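Side-chain contacts in putative alpha/beta hydrolase FOLD protein (Candidatus Nitrososphaera gargensis, PDB 5A62), which probably acts as a hydrolase of the alpha/beta hydrolase fold, consistent with a carboxylesterase: residues D80-L85 with S106-Q111; A55-L58 with H62-N65; D165-K170 with V250-P255. One frame throughout, in Å; residues are numbered along the deposited sequence.

Contact 1 of 3, residues D80-L85 with S106-Q111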
loop_
_atom_site.group_PDB
_atom_site.type_symbol
_atom_site.label_atom_id
_atom_site.label_comp_id
_atom_site.label_asym_id
_atom_site.label_seq_id
_atom_site.Cartn_x
_atom_site.Cartn_y
_atom_site.Cartn_z
ATOM N N ASP A 80 -13.609 1.078 -8.903
ATOM C CA ASP A 80 -14.643 2.018 -8.435
ATOM C C ASP A 80 -15.094 2.874 -9.555
ATOM O O ASP A 80 -16.299 3.173 -9.713
ATOM C CB ASP A 80 -14.081 2.945 -7.325
ATOM C CG ASP A 80 -13.739 2.232 -6.001
ATOM O OD1 ASP A 80 -14.241 1.096 -5.754
ATOM O OD2 ASP A 80 -12.948 2.862 -5.248
ATOM N N LEU A 81 -14.172 3.388 -10.363
ATOM C CA LEU A 81 -14.519 4.245 -11.516
ATOM C C LEU A 81 -15.274 3.453 -12.563
ATOM O O LEU A 81 -16.259 3.978 -13.131
ATOM C CB LEU A 81 -13.240 4.795 -12.129
ATOM C CG LEU A 81 -13.410 5.654 -13.372
ATOM C CD1 LEU A 81 -14.325 6.810 -13.156
ATOM C CD2 LEU A 81 -12.038 6.135 -13.884
ATOM N N ARG A 82 -14.836 2.241 -12.837
ATOM C CA ARG A 82 -15.557 1.403 -13.781
ATOM C C ARG A 82 -16.987 1.213 -13.366
ATOM O O ARG A 82 -17.901 1.379 -14.212
ATOM C CB ARG A 82 -14.865 0.066 -13.949
ATOM C CG ARG A 82 -15.524 -0.806 -14.993
ATOM C CD ARG A 82 -14.991 -2.244 -14.948
ATOM N NE ARG A 82 -14.818 -2.804 -13.576
ATOM C CZ ARG A 82 -15.745 -3.387 -12.814
ATOM N NH1 ARG A 82 -16.996 -3.552 -13.210
ATOM N NH2 ARG A 82 -15.403 -3.797 -11.583
ATOM N N ARG A 83 -17.210 0.963 -12.112
ATOM C CA ARG A 83 -18.582 0.748 -11.619
ATOM C C ARG A 83 -19.365 2.011 -11.774
ATOM O O ARG A 83 -20.559 1.980 -12.149
ATOM C CB ARG A 83 -18.570 0.251 -10.176
ATOM C CG ARG A 83 -18.068 -1.191 -10.115
ATOM C CD ARG A 83 -18.390 -1.958 -8.865
ATOM N NE ARG A 83 -17.917 -1.184 -7.753
ATOM C CZ ARG A 83 -16.685 -1.204 -7.254
ATOM N NH1 ARG A 83 -15.783 -2.108 -7.642
ATOM N NH2 ARG A 83 -16.432 -0.378 -6.230
ATOM N N LEU A 84 -18.792 3.169 -11.497
ATOM C CA LEU A 84 -19.537 4.422 -11.639
ATOM C C LEU A 84 -19.920 4.678 -13.107
ATOM O O LEU A 84 -21.039 5.078 -13.397
ATOM C CB LEU A 84 -18.697 5.604 -11.101
ATOM C CG LEU A 84 -19.327 6.974 -11.247
ATOM C CD1 LEU A 84 -20.635 7.100 -10.466
ATOM C CD2 LEU A 84 -18.329 8.032 -10.810
ATOM N N LEU A 85 -18.999 4.469 -14.048
ATOM C CA LEU A 85 -19.282 4.788 -15.437
ATOM C C LEU A 85 -20.257 3.755 -15.984
ATOM O O LEU A 85 -21.129 4.128 -16.783
ATOM C CB LEU A 85 -17.977 4.843 -16.245
ATOM C CG LEU A 85 -17.024 5.942 -15.764
ATOM C CD1 LEU A 85 -15.858 6.009 -16.730
ATOM C CD2 LEU A 85 -17.697 7.308 -15.582
ATOM N N SER A 106 -5.118 7.111 -16.513
ATOM C CA SER A 106 -4.252 6.352 -17.369
ATOM C C SER A 106 -4.476 4.845 -17.261
ATOM O O SER A 106 -4.522 4.122 -18.266
ATOM C CB SER A 106 -2.811 6.787 -17.117
ATOM O OG SER A 106 -2.310 6.281 -15.894
ATOM N N MET A 107 -4.709 4.343 -16.059
ATOM C CA MET A 107 -4.971 2.944 -15.878
ATOM C C MET A 107 -6.333 2.545 -16.399
ATOM O O MET A 107 -6.518 1.472 -16.964
ATOM C CB MET A 107 -4.906 2.585 -14.363
ATOM C CG MET A 107 -3.486 2.647 -13.816
ATOM S SD MET A 107 -3.374 2.230 -12.069
ATOM C CE MET A 107 -3.814 0.552 -12.113
ATOM N N TYR A 108 -7.331 3.404 -16.303
ATOM C CA TYR A 108 -8.613 3.132 -16.824
ATOM C C TYR A 108 -8.550 3.030 -18.350
ATOM O O TYR A 108 -9.078 2.089 -18.898
ATOM C CB TYR A 108 -9.667 4.182 -16.335
ATOM C CG TYR A 108 -11.056 3.845 -16.760
ATOM C CD1 TYR A 108 -11.870 3.010 -16.011
ATOM C CD2 TYR A 108 -11.553 4.293 -17.952
ATOM C CE1 TYR A 108 -13.131 2.687 -16.480
ATOM C CE2 TYR A 108 -12.832 4.020 -18.358
ATOM C CZ TYR A 108 -13.577 3.186 -17.619
ATOM O OH TYR A 108 -14.876 2.882 -18.060
ATOM N N ALA A 109 -7.909 3.997 -18.974
ATOM C CA ALA A 109 -7.723 3.961 -20.439
ATOM C C ALA A 109 -7.002 2.727 -20.879
ATOM O O ALA A 109 -7.389 2.076 -21.897
ATOM C CB ALA A 109 -6.991 5.185 -20.900
ATOM N N ALA A 110 -5.999 2.305 -20.122
ATOM C CA ALA A 110 -5.225 1.140 -20.489
ATOM C C ALA A 110 -6.073 -0.094 -20.424
ATOM O O ALA A 110 -5.981 -0.995 -21.292
ATOM C CB ALA A 110 -4.043 1.007 -19.612
ATOM N N GLN A 111 -6.927 -0.159 -19.424
ATOM C CA GLN A 111 -7.723 -1.359 -19.168
ATOM C C GLN A 111 -9.017 -1.409 -19.944
ATOM O O GLN A 111 -9.547 -2.539 -20.180
ATOM C CB GLN A 111 -8.007 -1.470 -17.642
ATOM C CG GLN A 111 -6.812 -1.826 -16.878
ATOM C CD GLN A 111 -7.078 -1.876 -15.387
ATOM O OE1 GLN A 111 -8.231 -2.169 -14.956
ATOM N NE2 GLN A 111 -6.052 -1.491 -14.581
HETATM O O HOH W 1 -16.910 1.331 -17.127
#
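Tyr108 is the residue that Leu81, Arg82 and Leu85 all meet. Leu81 CD2 lies 3.8 Å from Tyr108 CD1, beside the root of the ring, and the two side chains cross at about a right angle. Farther out, Leu85 CD1 packs 3.7 Å from Tyr108 CZ and also meets the hydroxyl. Both leucine methyls stand on one side of the ring, obliquely placed. Arg82 CA lies at the ring edge, 3.8 Å from Tyr108 CE1. Tyr108 CG stands anti to its own backbone N (chi1 -174°), which sends the ring across to the other helix.

Segments 80-85 and 106-111, on helices 74-87 and 100-111, cross at -68°, their axes 11.1 Å apart. One large side chain therefore spans a wide gap. The start of helix 100-111 overlaps a GxSxG pattern that probably forms the nucleophile elbow of this alpha/beta hydrolase fold.

Polar links are few. A water sits in the ring plane of Tyr108, 2.7 Å from its OH. The same water donates to Arg82 O at 3.1 Å, so the phenol is tied to the facing helix through its backbone. The guanidinium of Arg82 leads away and forms a salt bridge with Glu86.

Contact 2 of 3, residues A55-L58 with H62-N65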
loop_
_atom_site.group_PDB
_atom_site.type_symbol
_atom_site.label_atom_id
_atom_site.label_comp_id
_atom_site.label_asym_id
_atom_site.label_seq_id
_atom_site.Cartn_x
_atom_site.Cartn_y
_atom_site.Cartn_z
ATOM N N ALA A 55 -18.462 14.102 -11.858
ATOM C CA ALA A 55 -17.356 14.208 -10.879
ATOM C C ALA A 55 -17.671 13.301 -9.725
ATOM O O ALA A 55 -18.834 13.048 -9.445
ATOM C CB ALA A 55 -17.204 15.624 -10.431
ATOM N N TYR A 56 -16.672 12.754 -9.072
ATOM C CA TYR A 56 -16.873 11.862 -7.968
ATOM C C TYR A 56 -15.811 12.013 -6.922
ATOM O O TYR A 56 -14.783 12.615 -7.176
ATOM C CB TYR A 56 -17.095 10.404 -8.397
ATOM C CG TYR A 56 -15.819 9.710 -8.788
ATOM C CD1 TYR A 56 -15.185 9.973 -9.995
ATOM C CD2 TYR A 56 -15.227 8.779 -7.962
ATOM C CE1 TYR A 56 -14.047 9.290 -10.341
ATOM C CE2 TYR A 56 -14.113 8.107 -8.309
ATOM C CZ TYR A 56 -13.496 8.417 -9.486
ATOM O OH TYR A 56 -12.390 7.722 -9.848
ATOM N N GLU A 57 -16.070 11.530 -5.735
ATOM C CA GLU A 57 -15.148 11.577 -4.640
ATOM C C GLU A 57 -14.570 10.207 -4.407
ATOM O O GLU A 57 -15.253 9.214 -4.252
ATOM C CB GLU A 57 -15.794 12.212 -3.412
ATOM C CG GLU A 57 -16.037 13.699 -3.669
ATOM C CD GLU A 57 -16.862 14.517 -2.749
ATOM O OE1 GLU A 57 -17.544 13.996 -1.866
ATOM O OE2 GLU A 57 -16.749 15.752 -2.925
ATOM N N LEU A 58 -13.227 10.172 -4.374
ATOM C CA LEU A 58 -12.461 8.990 -4.056
ATOM C C LEU A 58 -12.724 8.438 -2.677
ATOM O O LEU A 58 -13.145 9.148 -1.792
ATOM C CB LEU A 58 -10.975 9.292 -4.176
ATOM C CG LEU A 58 -10.497 9.699 -5.558
ATOM C CD1 LEU A 58 -8.978 10.004 -5.456
ATOM C CD2 LEU A 58 -10.803 8.731 -6.642
ATOM N N HIS A 62 -14.129 13.353 1.570
ATOM C CA HIS A 62 -15.381 14.148 1.715
ATOM C C HIS A 62 -16.531 13.188 1.920
ATOM O O HIS A 62 -16.596 12.508 2.954
ATOM C CB HIS A 62 -15.506 15.126 0.556
ATOM C CG HIS A 62 -16.534 16.200 0.701
ATOM N ND1 HIS A 62 -17.140 16.576 1.874
ATOM C CD2 HIS A 62 -17.049 16.960 -0.269
ATOM C CE1 HIS A 62 -17.983 17.588 1.609
ATOM N NE2 HIS A 62 -17.939 17.838 0.333
ATOM N N ARG A 63 -17.423 13.090 0.960
ATOM C CA ARG A 63 -18.675 12.312 1.120
ATOM C C ARG A 63 -18.556 10.875 0.840
ATOM O O ARG A 63 -19.503 10.131 1.156
ATOM C CB ARG A 63 -19.799 12.950 0.297
ATOM C CG ARG A 63 -20.164 14.316 0.858
ATOM C CD ARG A 63 -20.879 15.211 -0.132
ATOM N NE ARG A 63 -19.975 15.731 -1.170
ATOM C CZ ARG A 63 -20.169 16.803 -1.901
ATOM N NH1 ARG A 63 -21.284 17.523 -1.723
ATOM N NH2 ARG A 63 -19.270 17.208 -2.754
ATOM N N THR A 64 -17.462 10.380 0.301
ATOM C CA THR A 64 -17.231 8.956 0.079
ATOM C C THR A 64 -16.527 8.303 1.256
ATOM O O THR A 64 -15.559 8.825 1.752
ATOM C CB THR A 64 -16.452 8.738 -1.222
ATOM O OG1 THR A 64 -17.208 9.280 -2.311
ATOM C CG2 THR A 64 -16.170 7.255 -1.475
ATOM N N ASN A 65 -17.039 7.197 1.694
ATOM C CA ASN A 65 -16.524 6.383 2.759
ATOM C C ASN A 65 -15.423 5.454 2.323
ATOM O O ASN A 65 -14.906 5.589 1.214
ATOM C CB ASN A 65 -17.652 5.634 3.417
ATOM C CG ASN A 65 -18.157 4.531 2.548
ATOM O OD1 ASN A 65 -17.967 4.520 1.362
ATOM N ND2 ASN A 65 -18.737 3.512 3.175
#
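Glu57 and Arg63 both place CG anti to the carbonyl carbon (chi1 -69° and -67°). The Glu57 chain then runs extended, while that of Arg63 bends at chi3, and this brings the guanidinium alongside the carboxylate. The grip is side-on. Arg63 NE donates to Glu57 OE1 at 3.1 Å, and Arg63 NH2 reaches Glu57 OE2 at 2.9 Å. Both bonds are nearly straight. The acceptors lie close to the guanidinium plane, but the two flat groups are turned 35° apart.

Glu57 OE1 has a second donor. The backbone Arg63 N binds it at 3.0 Å, from the opposite face of the carboxylate to NE. Glu57 OE2 also accepts from Ile36 N, so several bonds fix the rotation of this buried carboxylate. Thr64 OG1 donates to Glu57 O at 2.8 Å, from above the carbonyl plane. Thr64 CB rests 3.4 Å from Leu58 O.

These bonds close the start of the loop that leads from strand 52-56 of the alpha/beta hydrolase sheet toward helix 74-87. Tyr14 of the neighbouring strand 12-18 is hydrogen-bonded through its backbone to that of Glu57 and makes a cation-pi contact with Arg63. Leu58, whose CB points away from 62-65, packs on Ile100 and Ile104 of helix 100-111.

Contact 3 of 3, residues D165-K170 with V250-P255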
loop_
_atom_site.group_PDB
_atom_site.type_symbol
_atom_site.label_atom_id
_atom_site.label_comp_id
_atom_site.label_asym_id
_atom_site.label_seq_id
_atom_site.Cartn_x
_atom_site.Cartn_y
_atom_site.Cartn_z
ATOM N N ASP A 165 5.558 30.276 0.838
ATOM C CA ASP A 165 4.502 29.388 1.294
ATOM C C ASP A 165 3.978 28.673 0.097
ATOM O O ASP A 165 4.241 29.017 -1.023
ATOM C CB ASP A 165 3.399 30.178 1.947
ATOM C CG ASP A 165 3.784 30.661 3.342
ATOM O OD1 ASP A 165 4.899 30.310 3.822
ATOM O OD2 ASP A 165 2.959 31.356 3.952
ATOM N N LEU A 166 3.181 27.652 0.353
ATOM C CA LEU A 166 2.565 26.906 -0.713
ATOM C C LEU A 166 1.758 27.808 -1.698
ATOM O O LEU A 166 1.856 27.618 -2.892
ATOM C CB LEU A 166 1.617 25.871 -0.123
ATOM C CG LEU A 166 1.035 24.823 -1.082
ATOM C CD1 LEU A 166 2.105 24.054 -1.823
ATOM C CD2 LEU A 166 0.196 23.852 -0.335
ATOM N N PHE A 167 0.983 28.762 -1.207
ATOM C CA PHE A 167 0.256 29.706 -2.049
ATOM C C PHE A 167 0.644 31.083 -1.621
ATOM O O PHE A 167 0.664 31.393 -0.394
ATOM C CB PHE A 167 -1.254 29.525 -1.876
ATOM C CG PHE A 167 -1.724 28.123 -2.171
ATOM C CD1 PHE A 167 -1.764 27.672 -3.491
ATOM C CD2 PHE A 167 -2.074 27.251 -1.174
ATOM C CE1 PHE A 167 -2.146 26.383 -3.784
ATOM C CE2 PHE A 167 -2.447 25.949 -1.462
ATOM C CZ PHE A 167 -2.467 25.498 -2.773
ATOM N N ALA A 168 0.812 31.937 -2.596
ATOM C CA ALA A 168 1.123 33.348 -2.312
ATOM C C ALA A 168 -0.090 34.167 -1.821
ATOM O O ALA A 168 0.062 35.079 -1.041
ATOM C CB ALA A 168 1.671 33.992 -3.562
ATOM N N ASP A 169 -1.279 33.790 -2.290
ATOM C CA ASP A 169 -2.553 34.473 -2.088
ATOM C C ASP A 169 -3.333 33.718 -0.993
ATOM O O ASP A 169 -3.627 32.513 -1.140
ATOM C CB ASP A 169 -3.254 34.516 -3.453
ATOM C CG ASP A 169 -4.582 35.303 -3.442
ATOM O OD1 ASP A 169 -5.156 35.592 -2.342
ATOM O OD2 ASP A 169 -5.018 35.588 -4.569
ATOM N N LYS A 170 -3.668 34.377 0.118
ATOM C CA LYS A 170 -4.497 33.834 1.195
ATOM C C LYS A 170 -5.762 33.286 0.646
ATOM O O LYS A 170 -6.299 32.333 1.218
ATOM C CB LYS A 170 -4.834 34.852 2.333
ATOM C CG LYS A 170 -5.688 34.277 3.496
ATOM C CD LYS A 170 -5.836 35.197 4.719
ATOM C CE LYS A 170 -6.718 34.619 5.789
ATOM N NZ LYS A 170 -8.100 34.501 5.376
ATOM N N VAL A 250 -2.048 23.418 -8.907
ATOM C CA VAL A 250 -2.505 24.345 -9.930
ATOM C C VAL A 250 -4.028 24.421 -9.951
ATOM O O VAL A 250 -4.597 25.434 -10.334
ATOM C CB VAL A 250 -1.935 23.957 -11.342
ATOM C CG1 VAL A 250 -2.525 22.655 -11.839
ATOM C CG2 VAL A 250 -2.141 25.080 -12.350
ATOM N N VAL A 251 -4.736 23.347 -9.600
ATOM C CA VAL A 251 -6.186 23.312 -9.588
ATOM C C VAL A 251 -6.768 24.231 -8.491
ATOM O O VAL A 251 -7.915 24.615 -8.543
ATOM C CB VAL A 251 -6.703 21.858 -9.457
ATOM C CG1 VAL A 251 -6.175 21.187 -8.212
ATOM C CG2 VAL A 251 -8.206 21.761 -9.469
ATOM N N ILE A 252 -5.984 24.567 -7.495
ATOM C CA ILE A 252 -6.415 25.543 -6.496
ATOM C C ILE A 252 -6.221 26.952 -7.067
ATOM O O ILE A 252 -7.115 27.786 -6.876
ATOM C CB ILE A 252 -5.571 25.401 -5.219
ATOM C CG1 ILE A 252 -5.848 24.058 -4.570
ATOM C CG2 ILE A 252 -5.767 26.565 -4.241
ATOM C CD1 ILE A 252 -7.227 23.841 -4.087
ATOM N N GLU A 253 -5.085 27.217 -7.718
ATOM C CA GLU A 253 -4.803 28.564 -8.214
ATOM C C GLU A 253 -5.602 28.927 -9.457
ATOM O O GLU A 253 -5.879 30.099 -9.679
ATOM C CB GLU A 253 -3.349 28.697 -8.508
ATOM C CG GLU A 253 -2.565 28.639 -7.204
ATOM C CD GLU A 253 -1.164 29.220 -7.324
ATOM O OE1 GLU A 253 -0.719 29.512 -8.468
ATOM O OE2 GLU A 253 -0.490 29.400 -6.297
ATOM N N LYS A 254 -5.922 27.940 -10.287
ATOM C CA LYS A 254 -6.755 28.115 -11.482
ATOM C C LYS A 254 -6.228 29.207 -12.404
ATOM O O LYS A 254 -6.962 30.131 -12.755
ATOM C CB LYS A 254 -8.243 28.345 -11.109
ATOM C CG LYS A 254 -8.798 27.232 -10.222
ATOM C CD LYS A 254 -10.314 27.173 -10.164
ATOM C CE LYS A 254 -10.865 26.076 -9.235
ATOM N NZ LYS A 254 -10.422 24.753 -9.580
ATOM N N PRO A 255 -5.005 29.074 -12.874
ATOM C CA PRO A 255 -4.535 30.082 -13.827
ATOM C C PRO A 255 -5.249 30.017 -15.118
ATOM O O PRO A 255 -5.528 28.955 -15.669
ATOM C CB PRO A 255 -3.062 29.738 -13.972
ATOM C CG PRO A 255 -3.005 28.281 -13.708
ATOM C CD PRO A 255 -3.994 28.050 -12.611
HETATM O O HOH W 2 1.426 31.065 -5.313
HETATM O O HOH W 3 -1.493 31.865 -4.885
#
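Phe167 and Ile252 form the tight part of this contact. Ile252 CG2 lies over one face of the Phe167 ring in a CH-pi contact, 4.1 Å from its centroid and 29° off the normal. The nearest ring atom is Phe167 CE1, 3.7 Å from Ile252 CG2. The two side chains cross at about a right angle. Phe167 CG is anti to its carbonyl carbon (chi1 -57°), and the ring thus projects toward helix 250-253. Trp249 and His172 also touch the phenylalanine, and Phe175 of helix 170-180 packs on Ile252.

The other side is looser and wet. Glu253 reaches past the ring edge, with Glu253 OE2 3.5 Å from Phe167 CD1 and near the ring plane. Its extended chain carries the carboxylate toward the loop backbone, but water fills the last step. One water donates to Glu253 OE2 at 2.7 Å and accepts from Ala168 N at 2.9 Å. A second water donates to the same oxygen at 3.0 Å and accepts from Asp169 N at 3.2 Å. Two waters thus join one carboxylate oxygen to successive backbone amides.

Asp169 is the N-cap of helix 170-180. Residues 165-170 lie in the helical insertion between strands 116-122 and 212-218, consistent with the cap of alpha/beta hydrolases, which here packs on the short helix after strand 239-243.

The contacts follow one another along the chain as contact 2, contact 1 and contact 3, with no overlap. Contacts 1 and 2 are neighbours, their centres about 16 Å apart. They touch where Leu84 and Leu81 of helix 74-87 pack on Tyr56 of strand 52-56, which precedes that helix. Helix 100-111 borders both, so helices 74-87 and 100-111 pack against the strand and loop of contact 2. Contact 3 stands apart, its centre about 29 Å from that of contact 1, on the opposite side of the chain's centre, and about 23 Å from that of contact 2. Contacts 1 and 2 thus belong to the sheet-and-helix core, whereas contact 3 joins the probable cap insertion to the segment after the last strand.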